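Local coordinates for protein fructokinase (Xylella fastidiosa Temecula1, PDB 3LJS) that probably phosphorylates fructose at the expense of ATP, as a sugar kinase of the PfkB (ribokinase-like) family, at residues T295-V307 / M316-E328. Numbering follows the deposited sequence.
Sequences TLRFAAAVGALAV and MPMLSEVLSLIQE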
# COMPACT_ATOMS: atom_id res chain seq x y z
N THR B 295 38.59 -12.17 4.07
CA THR B 295 37.18 -12.39 3.83
C THR B 295 36.36 -11.11 3.78
O THR B 295 35.47 -10.97 2.94
CB THR B 295 36.58 -13.32 4.90
OG1 THR B 295 37.09 -14.64 4.70
CG2 THR B 295 35.06 -13.33 4.83
N LEU B 296 36.64 -10.17 4.68
CA LEU B 296 35.88 -8.93 4.67
C LEU B 296 36.24 -8.07 3.46
O LEU B 296 35.44 -7.24 3.04
CB LEU B 296 36.08 -8.18 5.99
CG LEU B 296 35.59 -9.00 7.19
CD1 LEU B 296 35.79 -8.22 8.47
CD2 LEU B 296 34.11 -9.37 7.00
N ARG B 297 37.44 -8.26 2.90
CA ARG B 297 37.81 -7.50 1.71
C ARG B 297 36.87 -7.94 0.58
O ARG B 297 36.41 -7.12 -0.22
CB ARG B 297 39.25 -7.77 1.29
CG ARG B 297 39.57 -7.23 -0.11
CD ARG B 297 40.98 -7.56 -0.58
NE ARG B 297 42.00 -6.89 0.23
CZ ARG B 297 42.78 -7.50 1.12
NH1 ARG B 297 42.68 -8.82 1.31
NH2 ARG B 297 43.66 -6.80 1.82
N PHE B 298 36.60 -9.24 0.52
CA PHE B 298 35.70 -9.79 -0.49
C PHE B 298 34.31 -9.17 -0.31
O PHE B 298 33.69 -8.71 -1.26
CB PHE B 298 35.59 -11.31 -0.33
CG PHE B 298 34.69 -11.97 -1.34
CD1 PHE B 298 35.21 -12.44 -2.54
CD2 PHE B 298 33.33 -12.10 -1.09
CE1 PHE B 298 34.38 -13.04 -3.49
CE2 PHE B 298 32.48 -12.69 -2.03
CZ PHE B 298 33.00 -13.17 -3.24
N ALA B 299 33.83 -9.18 0.93
CA ALA B 299 32.51 -8.63 1.24
C ALA B 299 32.41 -7.16 0.81
O ALA B 299 31.40 -6.73 0.26
CB ALA B 299 32.24 -8.76 2.74
N ALA B 300 33.48 -6.40 1.07
CA ALA B 300 33.50 -4.98 0.69
C ALA B 300 33.43 -4.84 -0.83
O ALA B 300 32.79 -3.92 -1.35
CB ALA B 300 34.76 -4.32 1.23
N ALA B 301 34.10 -5.75 -1.54
CA ALA B 301 34.10 -5.70 -3.00
C ALA B 301 32.69 -5.93 -3.54
O ALA B 301 32.27 -5.28 -4.49
CB ALA B 301 35.06 -6.74 -3.56
N VAL B 302 31.96 -6.86 -2.93
CA VAL B 302 30.59 -7.15 -3.34
C VAL B 302 29.73 -5.90 -3.12
O VAL B 302 28.96 -5.48 -3.99
CB VAL B 302 29.99 -8.33 -2.52
CG1 VAL B 302 28.52 -8.54 -2.91
CG2 VAL B 302 30.79 -9.61 -2.78
N GLY B 303 29.87 -5.29 -1.94
CA GLY B 303 29.10 -4.10 -1.63
C GLY B 303 29.41 -2.95 -2.57
O GLY B 303 28.53 -2.18 -2.93
N ALA B 304 30.67 -2.84 -2.97
CA ALA B 304 31.09 -1.77 -3.86
C ALA B 304 30.55 -1.93 -5.28
O ALA B 304 30.30 -0.94 -5.98
CB ALA B 304 32.62 -1.68 -3.89
N LEU B 305 30.36 -3.18 -5.71
CA LEU B 305 29.86 -3.46 -7.06
C LEU B 305 28.35 -3.47 -7.18
O LEU B 305 27.81 -3.29 -8.28
CB LEU B 305 30.42 -4.79 -7.55
CG LEU B 305 31.91 -4.84 -7.91
CD1 LEU B 305 32.36 -6.28 -8.08
CD2 LEU B 305 32.15 -4.04 -9.19
N ALA B 306 27.66 -3.70 -6.07
CA ALA B 306 26.20 -3.74 -6.08
C ALA B 306 25.66 -2.38 -6.52
O ALA B 306 26.18 -1.34 -6.12
CB ALA B 306 25.67 -4.09 -4.69
N VAL B 307 24.61 -2.39 -7.34
CA VAL B 307 24.01 -1.15 -7.82
C VAL B 307 22.66 -0.89 -7.15
O VAL B 307 21.82 -1.78 -7.09
CB VAL B 307 23.80 -1.19 -9.34
CG1 VAL B 307 23.07 0.07 -9.80
CG2 VAL B 307 25.15 -1.32 -10.04
N MSE B 316 23.17 -7.22 -8.60
CA MSE B 316 24.14 -7.83 -7.70
C MSE B 316 25.26 -8.37 -8.58
O MSE B 316 25.02 -8.81 -9.70
CB MSE B 316 23.50 -8.97 -6.90
CG MSE B 316 22.34 -8.52 -6.02
SE MSE B 316 22.90 -7.23 -4.69
CE MSE B 316 21.46 -7.49 -3.41
N PRO B 317 26.51 -8.34 -8.09
CA PRO B 317 27.63 -8.83 -8.90
C PRO B 317 27.85 -10.34 -8.84
O PRO B 317 27.51 -10.99 -7.85
CB PRO B 317 28.81 -8.06 -8.31
CG PRO B 317 28.48 -8.08 -6.84
CD PRO B 317 26.99 -7.73 -6.83
N MSE B 318 28.40 -10.89 -9.92
CA MSE B 318 28.71 -12.30 -9.98
C MSE B 318 30.10 -12.50 -9.38
O MSE B 318 30.86 -11.53 -9.23
CB MSE B 318 28.70 -12.79 -11.43
CG MSE B 318 27.36 -12.67 -12.13
SE MSE B 318 27.44 -13.36 -13.94
CE MSE B 318 28.48 -11.94 -14.74
N LEU B 319 30.44 -13.74 -9.05
CA LEU B 319 31.74 -14.03 -8.45
C LEU B 319 32.90 -13.50 -9.30
O LEU B 319 33.81 -12.84 -8.78
CB LEU B 319 31.90 -15.54 -8.24
CG LEU B 319 33.23 -15.99 -7.63
CD1 LEU B 319 33.45 -15.30 -6.29
CD2 LEU B 319 33.22 -17.50 -7.46
N SER B 320 32.86 -13.76 -10.60
CA SER B 320 33.93 -13.31 -11.50
C SER B 320 34.17 -11.80 -11.42
O SER B 320 35.31 -11.35 -11.42
CB SER B 320 33.60 -13.71 -12.94
OG SER B 320 32.34 -13.18 -13.32
N GLU B 321 33.08 -11.03 -11.36
CA GLU B 321 33.18 -9.58 -11.29
C GLU B 321 33.77 -9.10 -9.96
O GLU B 321 34.53 -8.13 -9.93
CB GLU B 321 31.79 -8.96 -11.50
CG GLU B 321 31.18 -9.35 -12.82
CD GLU B 321 29.80 -8.78 -13.02
OE1 GLU B 321 28.94 -8.99 -12.13
OE2 GLU B 321 29.56 -8.14 -14.06
N VAL B 322 33.40 -9.76 -8.87
CA VAL B 322 33.93 -9.39 -7.56
C VAL B 322 35.43 -9.72 -7.50
O VAL B 322 36.23 -8.89 -7.07
CB VAL B 322 33.22 -10.16 -6.43
CG1 VAL B 322 33.87 -9.83 -5.09
CG2 VAL B 322 31.74 -9.79 -6.41
N LEU B 323 35.80 -10.92 -7.94
CA LEU B 323 37.20 -11.31 -7.92
C LEU B 323 38.04 -10.42 -8.84
O LEU B 323 39.19 -10.12 -8.52
CB LEU B 323 37.35 -12.79 -8.32
CG LEU B 323 36.73 -13.79 -7.33
CD1 LEU B 323 36.90 -15.22 -7.84
CD2 LEU B 323 37.40 -13.63 -5.96
N SER B 324 37.48 -9.99 -9.97
CA SER B 324 38.21 -9.12 -10.88
C SER B 324 38.50 -7.78 -10.23
O SER B 324 39.59 -7.23 -10.40
CB SER B 324 37.43 -8.88 -12.18
OG SER B 324 37.32 -10.07 -12.93
N LEU B 325 37.52 -7.26 -9.49
CA LEU B 325 37.71 -5.97 -8.82
C LEU B 325 38.84 -6.08 -7.79
O LEU B 325 39.70 -5.21 -7.71
CB LEU B 325 36.43 -5.53 -8.11
CG LEU B 325 36.60 -4.32 -7.19
CD1 LEU B 325 37.11 -3.12 -7.98
CD2 LEU B 325 35.27 -3.98 -6.52
N ILE B 326 38.82 -7.15 -7.01
CA ILE B 326 39.84 -7.36 -5.99
C ILE B 326 41.21 -7.54 -6.64
O ILE B 326 42.22 -7.02 -6.15
CB ILE B 326 39.53 -8.60 -5.14
CG1 ILE B 326 38.20 -8.40 -4.41
CG2 ILE B 326 40.66 -8.85 -4.15
CD1 ILE B 326 37.69 -9.65 -3.71
N GLN B 327 41.25 -8.30 -7.73
CA GLN B 327 42.49 -8.55 -8.46
C GLN B 327 43.04 -7.24 -9.03
O GLN B 327 44.22 -6.93 -8.88
CB GLN B 327 42.23 -9.56 -9.59
CG GLN B 327 43.42 -9.83 -10.51
CD GLN B 327 44.62 -10.43 -9.79
OE1 GLN B 327 44.47 -11.14 -8.80
NE2 GLN B 327 45.81 -10.15 -10.31
N GLU B 328 42.17 -6.47 -9.69
CA GLU B 328 42.55 -5.20 -10.29
C GLU B 328 43.00 -4.18 -9.26
O GLU B 328 44.12 -3.68 -9.31
CB GLU B 328 41.39 -4.60 -11.09
CG GLU B 328 41.07 -5.37 -12.35
CD GLU B 328 42.29 -5.57 -13.21
OE1 GLU B 328 42.87 -4.56 -13.67
OE2 GLU B 328 42.69 -6.74 -13.41
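Phe298 and Val322 interlock, each a knob in a hole of the other helix, where helix 319-328, the C-terminal helix of this ribokinase-like fold, crosses the C-terminal part of helix 289-305; the axes of 295-305 and 319-328 make an angle of 111°. The two helices are joined by a short β-hairpin, strands 307-308 and 313-315, and no hydrogen bond links the two segments, which meet mainly through apolar side chains. With CG of Phe298 turned away from its amide nitrogen and beside the carbonyl carbon (chi1 -179°), the ring is carried to the second helix, among Leu319, Val322, Leu323 and Ile326. Val322 sends CG1 over one face, offset toward the rim, in a CH-pi contact 3.9 Å from the ring centroid of Phe298. Leu319 CD1 and Leu323 CD2 instead abut the ring edge, near its plane, so the phenyl group is bounded on a face and along its rim. The same Val322 CG1 rests 3.6 Å from Ala301 CB, while its second methyl, CG2, wedges between Val302 CG2 and Leu305 CD1. Ile326 CG1 packs against the same alanine methyl, beside Val322 CG1, and its CD1 rests near Phe298 CA and CD1, oblique to the ring. The Leu305 and Leu325 side chains run antiparallel alongside one another, with Leu325 CD2 3.7 Å from Leu305 CG.

Before the second helix begins, Pro317 lays its ring on the last turn of the first, with CB 3.7 Å from Leu305 CB. At the N-cap position, Met318 N donates a nearly straight 3.0 Å bond (174°) to Glu321 OE1, which accepts on its anti lone pair. Helix 262-275 also borders the interface, Thr271 touching Phe298 and Tyr270 touching Leu319. Leu305 CD1 reaches the backbone of the C-terminal helix itself, 3.5 Å from Val322 CA.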